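Local coordinates for PfkB family carbohydrate kinase (Listeria grayi DSM 20601, PDB 4GM6), which probably transfers phosphate from ATP to a sugar or related small molecule, though its own substrate is not established, at residues V153-L163 / I185-W196; A105-Y113 / V125-R136. One frame throughout, in Å; residues are numbered along the deposited sequence.

Interaction 1 (V153-L163 / I185-W196); sequences VLHVSGITIAL and ISFDMNYRAKLW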
loop_
_atom_site.group_PDB
_atom_site.type_symbol
_atom_site.label_atom_id
_atom_site.label_comp_id
_atom_site.label_asym_id
_atom_site.label_seq_id
_atom_site.Cartn_x
_atom_site.Cartn_y
_atom_site.Cartn_z
ATOM N N VAL C 153 -39.213 -16.646 6.771
ATOM C CA VAL C 153 -38.427 -16.775 7.991
ATOM C C VAL C 153 -38.037 -15.419 8.585
ATOM O O VAL C 153 -37.740 -14.466 7.860
ATOM C CB VAL C 153 -37.155 -17.626 7.770
ATOM C CG1 VAL C 153 -36.209 -17.488 8.954
ATOM C CG2 VAL C 153 -37.512 -19.090 7.542
ATOM N N LEU C 154 -37.998 -15.380 9.905
ATOM C CA LEU C 154 -37.471 -14.257 10.636
ATOM C C LEU C 154 -36.262 -14.718 11.395
ATOM O O LEU C 154 -36.296 -15.712 12.113
ATOM C CB LEU C 154 -38.486 -13.708 11.623
ATOM C CG LEU C 154 -37.895 -12.649 12.542
ATOM C CD1 LEU C 154 -38.922 -11.689 12.999
ATOM C CD2 LEU C 154 -37.151 -13.242 13.707
ATOM N N HIS C 155 -35.180 -13.978 11.225
ATOM C CA HIS C 155 -33.925 -14.329 11.871
ATOM C C HIS C 155 -33.428 -13.221 12.798
ATOM O O HIS C 155 -33.459 -12.039 12.444
ATOM C CB HIS C 155 -32.834 -14.614 10.824
ATOM C CG HIS C 155 -31.493 -14.909 11.426
ATOM N ND1 HIS C 155 -31.150 -16.160 11.899
ATOM C CD2 HIS C 155 -30.422 -14.111 11.662
ATOM C CE1 HIS C 155 -29.924 -16.121 12.392
ATOM N NE2 HIS C 155 -29.464 -14.888 12.270
ATOM N N VAL C 156 -32.951 -13.616 13.976
ATOM C CA VAL C 156 -32.344 -12.676 14.910
ATOM C C VAL C 156 -31.317 -13.388 15.794
ATOM O O VAL C 156 -31.250 -14.633 15.808
ATOM C CB VAL C 156 -33.394 -11.907 15.744
ATOM C CG1 VAL C 156 -34.129 -12.836 16.714
ATOM C CG2 VAL C 156 -32.730 -10.740 16.469
ATOM N N SER C 157 -30.475 -12.601 16.475
ATOM C CA SER C 157 -29.424 -13.174 17.309
ATOM C C SER C 157 -29.432 -12.596 18.719
ATOM O O SER C 157 -30.052 -11.554 18.979
ATOM C CB SER C 157 -28.047 -12.957 16.668
ATOM O OG SER C 157 -27.466 -11.728 17.078
ATOM N N GLY C 158 -28.735 -13.283 19.624
ATOM C CA GLY C 158 -28.588 -12.821 21.000
ATOM C C GLY C 158 -27.835 -11.510 21.146
ATOM O O GLY C 158 -27.825 -10.911 22.220
ATOM N N ILE C 159 -27.192 -11.063 20.070
ATOM C CA ILE C 159 -26.448 -9.804 20.107
ATOM C C ILE C 159 -27.423 -8.645 20.223
ATOM O O ILE C 159 -27.275 -7.760 21.074
ATOM C CB ILE C 159 -25.562 -9.636 18.857
ATOM C CG1 ILE C 159 -24.360 -10.581 18.949
ATOM C CG2 ILE C 159 -25.090 -8.199 18.713
ATOM C CD1 ILE C 159 -23.616 -10.750 17.647
ATOM N N THR C 160 -28.450 -8.680 19.384
ATOM C CA THR C 160 -29.445 -7.624 19.365
ATOM C C THR C 160 -30.232 -7.521 20.672
ATOM O O THR C 160 -30.398 -6.436 21.227
ATOM C CB THR C 160 -30.396 -7.835 18.186
ATOM O OG1 THR C 160 -29.645 -7.673 16.980
ATOM C CG2 THR C 160 -31.531 -6.834 18.226
ATOM N N ILE C 161 -30.711 -8.647 21.180
ATOM C CA ILE C 161 -31.551 -8.602 22.377
ATOM C C ILE C 161 -30.761 -8.190 23.621
ATOM O O ILE C 161 -31.339 -7.795 24.626
ATOM C CB ILE C 161 -32.262 -9.943 22.623
ATOM C CG1 ILE C 161 -31.234 -11.075 22.721
ATOM C CG2 ILE C 161 -33.265 -10.206 21.515
ATOM C CD1 ILE C 161 -31.791 -12.387 23.228
ATOM N N ALA C 162 -29.437 -8.270 23.542
ATOM C CA ALA C 162 -28.567 -7.881 24.653
ATOM C C ALA C 162 -28.327 -6.366 24.701
ATOM O O ALA C 162 -27.862 -5.831 25.712
ATOM C CB ALA C 162 -27.227 -8.614 24.557
ATOM N N LEU C 163 -28.635 -5.673 23.612
ATOM C CA LEU C 163 -28.230 -4.275 23.505
ATOM C C LEU C 163 -29.039 -3.360 24.417
ATOM O O LEU C 163 -28.519 -2.386 24.969
ATOM C CB LEU C 163 -28.269 -3.804 22.046
ATOM C CG LEU C 163 -27.216 -4.447 21.127
ATOM C CD1 LEU C 163 -27.309 -3.909 19.706
ATOM C CD2 LEU C 163 -25.806 -4.245 21.669
ATOM N N ILE C 185 -39.276 -19.101 12.910
ATOM C CA ILE C 185 -38.384 -18.274 13.717
ATOM C C ILE C 185 -36.978 -18.871 13.799
ATOM O O ILE C 185 -36.788 -19.988 14.290
ATOM C CB ILE C 185 -38.977 -18.046 15.122
ATOM C CG1 ILE C 185 -40.427 -17.522 14.989
ATOM C CG2 ILE C 185 -38.118 -17.069 15.926
ATOM C CD1 ILE C 185 -40.588 -16.316 14.111
ATOM N N SER C 186 -36.008 -18.122 13.295
ATOM C CA SER C 186 -34.595 -18.498 13.359
ATOM C C SER C 186 -33.892 -17.655 14.404
ATOM O O SER C 186 -33.916 -16.420 14.343
ATOM C CB SER C 186 -33.915 -18.274 12.011
ATOM O OG SER C 186 -32.501 -18.383 12.136
ATOM N N PHE C 187 -33.250 -18.323 15.354
ATOM C CA PHE C 187 -32.557 -17.624 16.430
ATOM C C PHE C 187 -31.125 -18.113 16.568
ATOM O O PHE C 187 -30.852 -19.314 16.552
ATOM C CB PHE C 187 -33.323 -17.790 17.758
ATOM C CG PHE C 187 -32.792 -16.930 18.872
ATOM C CD1 PHE C 187 -32.880 -15.531 18.762
ATOM C CD2 PHE C 187 -32.190 -17.498 20.007
ATOM C CE1 PHE C 187 -32.398 -14.731 19.783
ATOM C CE2 PHE C 187 -31.712 -16.702 21.033
ATOM C CZ PHE C 187 -31.809 -15.327 20.927
ATOM N N ASP C 188 -30.209 -17.158 16.678
ATOM C CA ASP C 188 -28.805 -17.443 16.841
ATOM C C ASP C 188 -28.416 -17.004 18.262
ATOM O O ASP C 188 -28.354 -15.802 18.538
ATOM C CB ASP C 188 -28.045 -16.631 15.781
ATOM C CG ASP C 188 -26.545 -16.759 15.894
ATOM O OD1 ASP C 188 -26.071 -17.598 16.694
ATOM O OD2 ASP C 188 -25.839 -16.008 15.172
ATOM N N MET C 189 -28.166 -17.962 19.162
ATOM C CA MET C 189 -27.823 -17.636 20.557
ATOM C C MET C 189 -26.766 -16.525 20.620
ATOM O O MET C 189 -26.964 -15.498 21.266
ATOM C CB MET C 189 -27.272 -18.863 21.282
ATOM C CG MET C 189 -28.206 -20.059 21.291
ATOM S SD MET C 189 -29.508 -19.903 22.526
ATOM C CE MET C 189 -28.630 -20.257 24.050
ATOM N N ASN C 190 -25.633 -16.764 19.971
ATOM C CA ASN C 190 -24.606 -15.741 19.811
ATOM C C ASN C 190 -24.408 -14.946 21.096
ATOM O O ASN C 190 -24.550 -13.721 21.117
ATOM C CB ASN C 190 -24.968 -14.806 18.653
ATOM C CG ASN C 190 -23.805 -14.573 17.711
ATOM O OD1 ASN C 190 -22.665 -14.409 18.147
ATOM N ND2 ASN C 190 -24.085 -14.564 16.408
ATOM N N TYR C 191 -24.094 -15.659 22.173
ATOM C CA TYR C 191 -23.861 -15.019 23.455
ATOM C C TYR C 191 -22.528 -14.294 23.423
ATOM O O TYR C 191 -21.545 -14.818 22.910
ATOM C CB TYR C 191 -23.867 -16.046 24.587
ATOM C CG TYR C 191 -23.376 -15.464 25.890
ATOM C CD1 TYR C 191 -24.172 -14.589 26.620
ATOM C CD2 TYR C 191 -22.107 -15.763 26.378
ATOM C CE1 TYR C 191 -23.730 -14.039 27.807
ATOM C CE2 TYR C 191 -21.653 -15.215 27.564
ATOM C CZ TYR C 191 -22.470 -14.354 28.275
ATOM O OH TYR C 191 -22.034 -13.802 29.462
ATOM N N ARG C 192 -22.492 -13.076 23.952
ATOM C CA ARG C 192 -21.253 -12.303 23.953
ATOM C C ARG C 192 -20.909 -11.862 25.371
ATOM O O ARG C 192 -21.660 -11.113 25.999
ATOM C CB ARG C 192 -21.366 -11.095 23.016
ATOM C CG ARG C 192 -21.485 -11.464 21.546
ATOM C CD ARG C 192 -20.244 -12.196 21.059
ATOM N NE ARG C 192 -20.383 -12.690 19.688
ATOM C CZ ARG C 192 -20.200 -11.948 18.595
ATOM N NH1 ARG C 192 -19.880 -10.661 18.702
ATOM N NH2 ARG C 192 -20.341 -12.490 17.390
ATOM N N ALA C 193 -19.787 -12.355 25.886
ATOM C CA ALA C 193 -19.375 -12.006 27.240
ATOM C C ALA C 193 -19.392 -10.488 27.378
ATOM O O ALA C 193 -19.899 -9.948 28.360
ATOM C CB ALA C 193 -17.985 -12.559 27.535
ATOM N N LYS C 194 -18.843 -9.813 26.367
ATOM C CA LYS C 194 -18.738 -8.352 26.347
ATOM C C LYS C 194 -20.064 -7.627 26.567
ATOM O O LYS C 194 -20.082 -6.529 27.120
ATOM C CB LYS C 194 -18.101 -7.880 25.033
ATOM C CG LYS C 194 -16.584 -7.727 25.074
ATOM C CD LYS C 194 -15.869 -9.035 25.396
ATOM C CE LYS C 194 -14.357 -8.897 25.261
ATOM N NZ LYS C 194 -13.950 -8.328 23.940
ATOM N N LEU C 195 -21.170 -8.228 26.139
ATOM C CA LEU C 195 -22.462 -7.531 26.167
ATOM C C LEU C 195 -23.254 -7.669 27.453
ATOM O O LEU C 195 -24.046 -6.784 27.780
ATOM C CB LEU C 195 -23.343 -7.939 24.982
ATOM C CG LEU C 195 -22.906 -7.429 23.606
ATOM C CD1 LEU C 195 -23.949 -7.775 22.553
ATOM C CD2 LEU C 195 -22.675 -5.928 23.659
ATOM N N TRP C 196 -23.146 -8.824 28.115
ATOM C CA TRP C 196 -23.902 -9.079 29.349
ATOM C C TRP C 196 -23.477 -10.280 30.201
ATOM O O TRP C 196 -22.773 -11.166 29.742
ATOM C CB TRP C 196 -25.380 -9.154 29.045
ATOM C CG TRP C 196 -25.681 -10.121 28.001
ATOM C CD1 TRP C 196 -24.797 -10.863 27.300
ATOM C CD2 TRP C 196 -26.967 -10.450 27.504
ATOM N NE1 TRP C 196 -25.454 -11.646 26.400
ATOM C CE2 TRP C 196 -26.791 -11.402 26.501
ATOM C CE3 TRP C 196 -28.252 -10.022 27.806
ATOM C CZ2 TRP C 196 -27.842 -11.937 25.811
ATOM C CZ3 TRP C 196 -29.287 -10.550 27.121
ATOM C CH2 TRP C 196 -29.087 -11.499 26.136
HETATM O O HOH W 1 -26.755 -14.258 13.393
HETATM O O HOH W 2 -25.112 -11.966 23.265
#
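His-155 and Ser-186 face each other on neighbouring parallel strands: His-155 ND1 meets Ser-186 OG at the ring edge, 2.6 Å away, a short and nearly straight hydrogen bond whose proton could sit on either atom. Both side chains run anti to their backbone N (chi1 177° and 168°), which brings ring and hydroxyl together on one face of the sheet. At the far end of the ring, NE2 reaches a water that donates to Asp-188 OD2, so the imidazole is held at both nitrogens. Asp-188 OD2 also accepts from Asn-190 ND2, 2.6 Å away, from above the carboxylate plane. On the other face, Phe-187 lays CD1 3.6 Å from Val-156 CG1, while its CZ is met at the ring edge by Ile-161 CD1. Parallel pairing continues to Gly-158 N, bonded to Asp-188 O; where the strand gives way to a helix, Ser-157, at the N-cap of the weakly bonded helix 158-163, accepts through OG from Ile-159 N and also bonds Glu-59. Gly-158 CA lies 3.1 Å from Met-189 O in a CA-H...O contact.

Beyond the strands, Trp-196 turns its indole across the helix: with CG set between backbone N and carbonyl carbon (chi1 54°), the six-membered ring receives Ala-162 CB over its centre, a CH-pi contact of 3.4 Å to the centroid. Leu-195 CD1 packs 3.9 Å from the same Ala-162 CB and 4.0 Å from Ile-159 CG2. Ile-159 CD1 lies over one face of the Arg-192 guanidinium, 3.7 Å from NH2.

Strands 153-157 and 184-188 are central in the large sheet, flanked by 27-30 and 214-216. Helix 291-304 covers the His-155 and Ser-186 face, helix 165-180 packs on Leu-154 and Val-156, and helix 198-208 backs Trp-196.

Interaction 2 (A105-Y113 / V125-R136); sequences AGDRLGTYY and VVYDRQHSSFAR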
loop_
_atom_site.group_PDB
_atom_site.type_symbol
_atom_site.label_atom_id
_atom_site.label_comp_id
_atom_site.label_asym_id
_atom_site.label_seq_id
_atom_site.Cartn_x
_atom_site.Cartn_y
_atom_site.Cartn_z
ATOM N N ALA C 105 -31.373 7.658 12.373
ATOM C CA ALA C 105 -31.547 8.387 13.628
ATOM C C ALA C 105 -30.291 8.309 14.491
ATOM O O ALA C 105 -29.389 7.503 14.219
ATOM C CB ALA C 105 -32.750 7.855 14.392
ATOM N N GLY C 106 -30.230 9.152 15.522
ATOM C CA GLY C 106 -29.082 9.173 16.432
ATOM C C GLY C 106 -27.818 9.785 15.841
ATOM O O GLY C 106 -27.878 10.487 14.829
ATOM N N ASP C 107 -26.674 9.481 16.456
ATOM C CA ASP C 107 -25.445 10.268 16.286
ATOM C C ASP C 107 -24.239 9.531 15.741
ATOM O O ASP C 107 -23.247 10.168 15.354
ATOM C CB ASP C 107 -25.009 10.838 17.635
ATOM C CG ASP C 107 -25.944 11.906 18.149
ATOM O OD1 ASP C 107 -26.417 12.740 17.342
ATOM O OD2 ASP C 107 -26.195 11.911 19.373
ATOM N N ARG C 108 -24.265 8.205 15.772
ATOM C CA ARG C 108 -23.052 7.480 15.399
ATOM C C ARG C 108 -23.294 6.044 14.989
ATOM O O ARG C 108 -24.224 5.397 15.476
ATOM C CB ARG C 108 -22.019 7.534 16.540
ATOM C CG ARG C 108 -22.277 6.565 17.688
ATOM C CD ARG C 108 -21.271 6.736 18.821
ATOM N NE ARG C 108 -19.943 6.308 18.393
ATOM C CZ ARG C 108 -19.519 5.054 18.425
ATOM N NH1 ARG C 108 -20.316 4.097 18.895
ATOM N NH2 ARG C 108 -18.291 4.757 17.996
ATOM N N LEU C 109 -22.442 5.549 14.100
ATOM C CA LEU C 109 -22.427 4.136 13.772
ATOM C C LEU C 109 -21.472 3.431 14.730
ATOM O O LEU C 109 -20.374 3.914 14.964
ATOM C CB LEU C 109 -21.958 3.926 12.332
ATOM C CG LEU C 109 -22.113 2.491 11.816
ATOM C CD1 LEU C 109 -23.560 2.241 11.422
ATOM C CD2 LEU C 109 -21.177 2.223 10.642
ATOM N N GLY C 110 -21.895 2.298 15.283
ATOM C CA GLY C 110 -21.043 1.498 16.150
ATOM C C GLY C 110 -19.848 0.947 15.391
ATOM O O GLY C 110 -19.933 0.665 14.193
ATOM N N THR C 111 -18.724 0.791 16.079
ATOM C CA THR C 111 -17.531 0.286 15.435
ATOM C C THR C 111 -16.887 -0.729 16.344
ATOM O O THR C 111 -17.290 -0.876 17.491
ATOM C CB THR C 111 -16.495 1.414 15.146
ATOM O OG1 THR C 111 -16.047 2.003 16.380
ATOM C CG2 THR C 111 -17.111 2.508 14.276
ATOM N N TYR C 112 -15.902 -1.452 15.815
ATOM C CA TYR C 112 -14.998 -2.198 16.655
ATOM C C TYR C 112 -13.671 -2.349 15.941
ATOM O O TYR C 112 -13.603 -2.264 14.723
ATOM C CB TYR C 112 -15.578 -3.550 17.120
ATOM C CG TYR C 112 -15.696 -4.645 16.081
ATOM C CD1 TYR C 112 -14.735 -5.642 15.984
ATOM C CD2 TYR C 112 -16.787 -4.702 15.227
ATOM C CE1 TYR C 112 -14.854 -6.661 15.056
ATOM C CE2 TYR C 112 -16.916 -5.712 14.292
ATOM C CZ TYR C 112 -15.954 -6.690 14.218
ATOM O OH TYR C 112 -16.090 -7.697 13.287
ATOM N N TYR C 113 -12.619 -2.522 16.726
ATOM C CA TYR C 113 -11.273 -2.582 16.215
ATOM C C TYR C 113 -10.845 -4.027 16.331
ATOM O O TYR C 113 -11.098 -4.665 17.347
ATOM C CB TYR C 113 -10.367 -1.695 17.068
ATOM C CG TYR C 113 -10.714 -0.236 16.985
ATOM C CD1 TYR C 113 -10.053 0.599 16.087
ATOM C CD2 TYR C 113 -11.710 0.317 17.793
ATOM C CE1 TYR C 113 -10.367 1.942 16.001
ATOM C CE2 TYR C 113 -12.033 1.662 17.704
ATOM C CZ TYR C 113 -11.352 2.464 16.801
ATOM O OH TYR C 113 -11.637 3.807 16.699
ATOM N N VAL C 125 -10.014 -8.044 20.014
ATOM C CA VAL C 125 -11.039 -7.069 19.634
ATOM C C VAL C 125 -11.228 -5.986 20.700
ATOM O O VAL C 125 -11.050 -6.236 21.901
ATOM C CB VAL C 125 -12.391 -7.759 19.359
ATOM C CG1 VAL C 125 -13.509 -6.740 19.293
ATOM C CG2 VAL C 125 -12.323 -8.541 18.054
ATOM N N VAL C 126 -11.565 -4.777 20.257
ATOM C CA VAL C 126 -11.949 -3.697 21.163
ATOM C C VAL C 126 -13.234 -3.101 20.616
ATOM O O VAL C 126 -13.247 -2.535 19.527
ATOM C CB VAL C 126 -10.888 -2.579 21.234
ATOM C CG1 VAL C 126 -11.283 -1.536 22.278
ATOM C CG2 VAL C 126 -9.525 -3.155 21.566
ATOM N N TYR C 127 -14.327 -3.234 21.356
ATOM C CA TYR C 127 -15.588 -2.696 20.875
ATOM C C TYR C 127 -15.689 -1.184 21.087
ATOM O O TYR C 127 -15.210 -0.634 22.089
ATOM C CB TYR C 127 -16.787 -3.466 21.471
ATOM C CG TYR C 127 -17.105 -4.707 20.645
ATOM C CD1 TYR C 127 -16.626 -5.962 21.009
ATOM C CD2 TYR C 127 -17.847 -4.607 19.466
ATOM C CE1 TYR C 127 -16.898 -7.088 20.235
ATOM C CE2 TYR C 127 -18.125 -5.724 18.690
ATOM C CZ TYR C 127 -17.645 -6.959 19.072
ATOM O OH TYR C 127 -17.912 -8.067 18.282
ATOM N N ASP C 128 -16.313 -0.513 20.128
ATOM C CA ASP C 128 -16.664 0.890 20.286
ATOM C C ASP C 128 -18.084 1.083 19.758
ATOM O O ASP C 128 -18.336 1.928 18.889
ATOM C CB ASP C 128 -15.678 1.796 19.542
ATOM C CG ASP C 128 -15.883 3.275 19.880
ATOM O OD1 ASP C 128 -16.669 3.591 20.809
ATOM O OD2 ASP C 128 -15.259 4.129 19.224
ATOM N N ARG C 129 -19.005 0.298 20.316
ATOM C CA ARG C 129 -20.350 0.149 19.780
ATOM C C ARG C 129 -21.405 0.756 20.702
ATOM O O ARG C 129 -22.526 0.999 20.281
ATOM C CB ARG C 129 -20.671 -1.336 19.525
ATOM C CG ARG C 129 -20.947 -2.148 20.791
ATOM C CD ARG C 129 -21.314 -3.593 20.486
ATOM N NE ARG C 129 -22.463 -3.693 19.590
ATOM C CZ ARG C 129 -22.729 -4.750 18.821
ATOM N NH1 ARG C 129 -23.800 -4.748 18.035
ATOM N NH2 ARG C 129 -21.923 -5.804 18.825
ATOM N N GLN C 130 -21.048 1.026 21.951
ATOM C CA GLN C 130 -21.999 1.693 22.836
ATOM C C GLN C 130 -22.392 3.056 22.280
ATOM O O GLN C 130 -21.624 3.702 21.555
ATOM C CB GLN C 130 -21.427 1.881 24.238
ATOM C CG GLN C 130 -21.394 0.624 25.084
ATOM C CD GLN C 130 -20.765 0.871 26.439
ATOM O OE1 GLN C 130 -21.168 1.780 27.165
ATOM N NE2 GLN C 130 -19.764 0.066 26.785
ATOM N N HIS C 131 -23.591 3.487 22.645
ATOM C CA HIS C 131 -24.118 4.807 22.286
ATOM C C HIS C 131 -24.353 4.974 20.789
ATOM O O HIS C 131 -24.587 6.080 20.318
ATOM C CB HIS C 131 -23.215 5.933 22.798
ATOM C CG HIS C 131 -22.789 5.773 24.223
ATOM N ND1 HIS C 131 -23.595 6.125 25.286
ATOM C CD2 HIS C 131 -21.633 5.317 24.762
ATOM C CE1 HIS C 131 -22.957 5.884 26.417
ATOM N NE2 HIS C 131 -21.765 5.393 26.128
ATOM N N SER C 132 -24.304 3.881 20.041
ATOM C CA SER C 132 -24.648 3.938 18.626
ATOM C C SER C 132 -26.135 4.276 18.435
ATOM O O SER C 132 -26.944 4.121 19.356
ATOM C CB SER C 132 -24.295 2.615 17.928
ATOM O OG SER C 132 -25.190 1.577 18.328
ATOM N N SER C 133 -26.494 4.736 17.239
ATOM C CA SER C 133 -27.900 4.958 16.886
ATOM C C SER C 133 -28.753 3.733 17.207
ATOM O O SER C 133 -29.815 3.834 17.833
ATOM C CB SER C 133 -28.027 5.298 15.399
ATOM O OG SER C 133 -27.256 6.448 15.070
ATOM N N PHE C 134 -28.305 2.570 16.752
ATOM C CA PHE C 134 -29.060 1.349 16.992
ATOM C C PHE C 134 -29.198 1.079 18.487
ATOM O O PHE C 134 -30.292 0.814 18.985
ATOM C CB PHE C 134 -28.404 0.155 16.311
ATOM C CG PHE C 134 -29.282 -1.064 16.276
ATOM C CD1 PHE C 134 -29.977 -1.396 15.130
ATOM C CD2 PHE C 134 -29.432 -1.859 17.401
ATOM C CE1 PHE C 134 -30.786 -2.512 15.090
ATOM C CE2 PHE C 134 -30.247 -2.980 17.375
ATOM C CZ PHE C 134 -30.924 -3.309 16.215
ATOM N N ALA C 135 -28.079 1.161 19.201
ATOM C CA ALA C 135 -28.072 0.882 20.633
ATOM C C ALA C 135 -28.992 1.816 21.410
ATOM O O ALA C 135 -29.699 1.379 22.318
ATOM C CB ALA C 135 -26.654 0.948 21.183
ATOM N N ARG C 136 -28.994 3.100 21.063
ATOM C CA ARG C 136 -29.796 4.063 21.820
ATOM C C ARG C 136 -31.232 4.209 21.315
ATOM O O ARG C 136 -32.023 4.964 21.875
ATOM C CB ARG C 136 -29.086 5.420 21.867
ATOM C CG ARG C 136 -27.788 5.350 22.660
ATOM C CD ARG C 136 -26.947 6.607 22.552
ATOM N NE ARG C 136 -27.551 7.737 23.250
ATOM C CZ ARG C 136 -28.102 8.773 22.633
ATOM N NH1 ARG C 136 -28.116 8.821 21.303
ATOM N NH2 ARG C 136 -28.635 9.757 23.340
HETATM O O HOH W 3 -26.938 7.962 18.759
HETATM O O HOH W 4 -14.261 4.024 16.690
#
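Strands 111-113 and 125-128 run antiparallel, their axes 4.5 Å apart, with Thr-111/Asp-128 and Tyr-113/Val-126 as hydrogen-bonded pairs and Tyr-112/Tyr-127 as the non-hydrogen-bonded pair between them. Ahead of strand 111-113, Arg-108 reaches across to the partner segment: its guanidinium meets Asp-128 O end-on, NH1 at 2.9 Å and NH2 at 3.0 Å, with the oxygen near the guanidinium plane. The bend at chi3 (-68°) helps turn the group onto that carbonyl, which also accepts from Thr-111 N and so is gripped by three N-H groups. Arg-108 NH2 makes a longer salt bridge to Asp-128 OD2, 3.3 Å away, with the two side chains crossing at about a right angle. Asp-128 and Thr-111 lie side by side; one water joins Thr-111 OG1, Tyr-113 OH and Asp-128 OD2.

On the opposite face, Tyr-112 and Tyr-127 point the same way with their planes 31° apart, and Tyr-112 CB touches Tyr-127 CD2 at 3.4 Å. Tyr-112 CD1 also packs on Val-125 CG1. Farther along, a type II turn from Arg-129 to Ser-132 leads into a short helix, and Ser-133 N bonds Arg-108 O, 2.9 Å and nearly straight. Ser-132, at the helix N-cap, accepts through OG from Ala-135 N and is bonded to Glu-32, which also holds Arg-129 by a salt bridge.

Arg-108 NE pairs with Asp-128 OD1 of a second subunit, and the reciprocal bridge returns, while the His-131 ring stacks on His-131 of that subunit. Strands 111-115 and 124-128 form a beta hairpin in the small four-stranded sheet, the lid characteristic of PfkB sugar kinases, here at a subunit interface.

How the interactions relate
Interaction 2 closes before interaction 1 opens along the chain, and their centres lie about 16 Å apart. Interaction 1 belongs to the middle of the large mixed sheet, close to the centre of the chain; interaction 2 belongs to the peripheral four-stranded sheet and the subunit boundary. They meet at helix 158-163: Ile-159 CG2 packs 3.7 Å from Arg-129 NH1, and Leu-163 CD1 lies equally close to Phe-134 CD2. Arg-192 NH1 also packs near Tyr-127 OH. The exit from hairpin 111-128 thus rests directly on the loop-and-helix end of the central strands, joining core and lid. In PfkB kinases the substrate generally binds between these two parts.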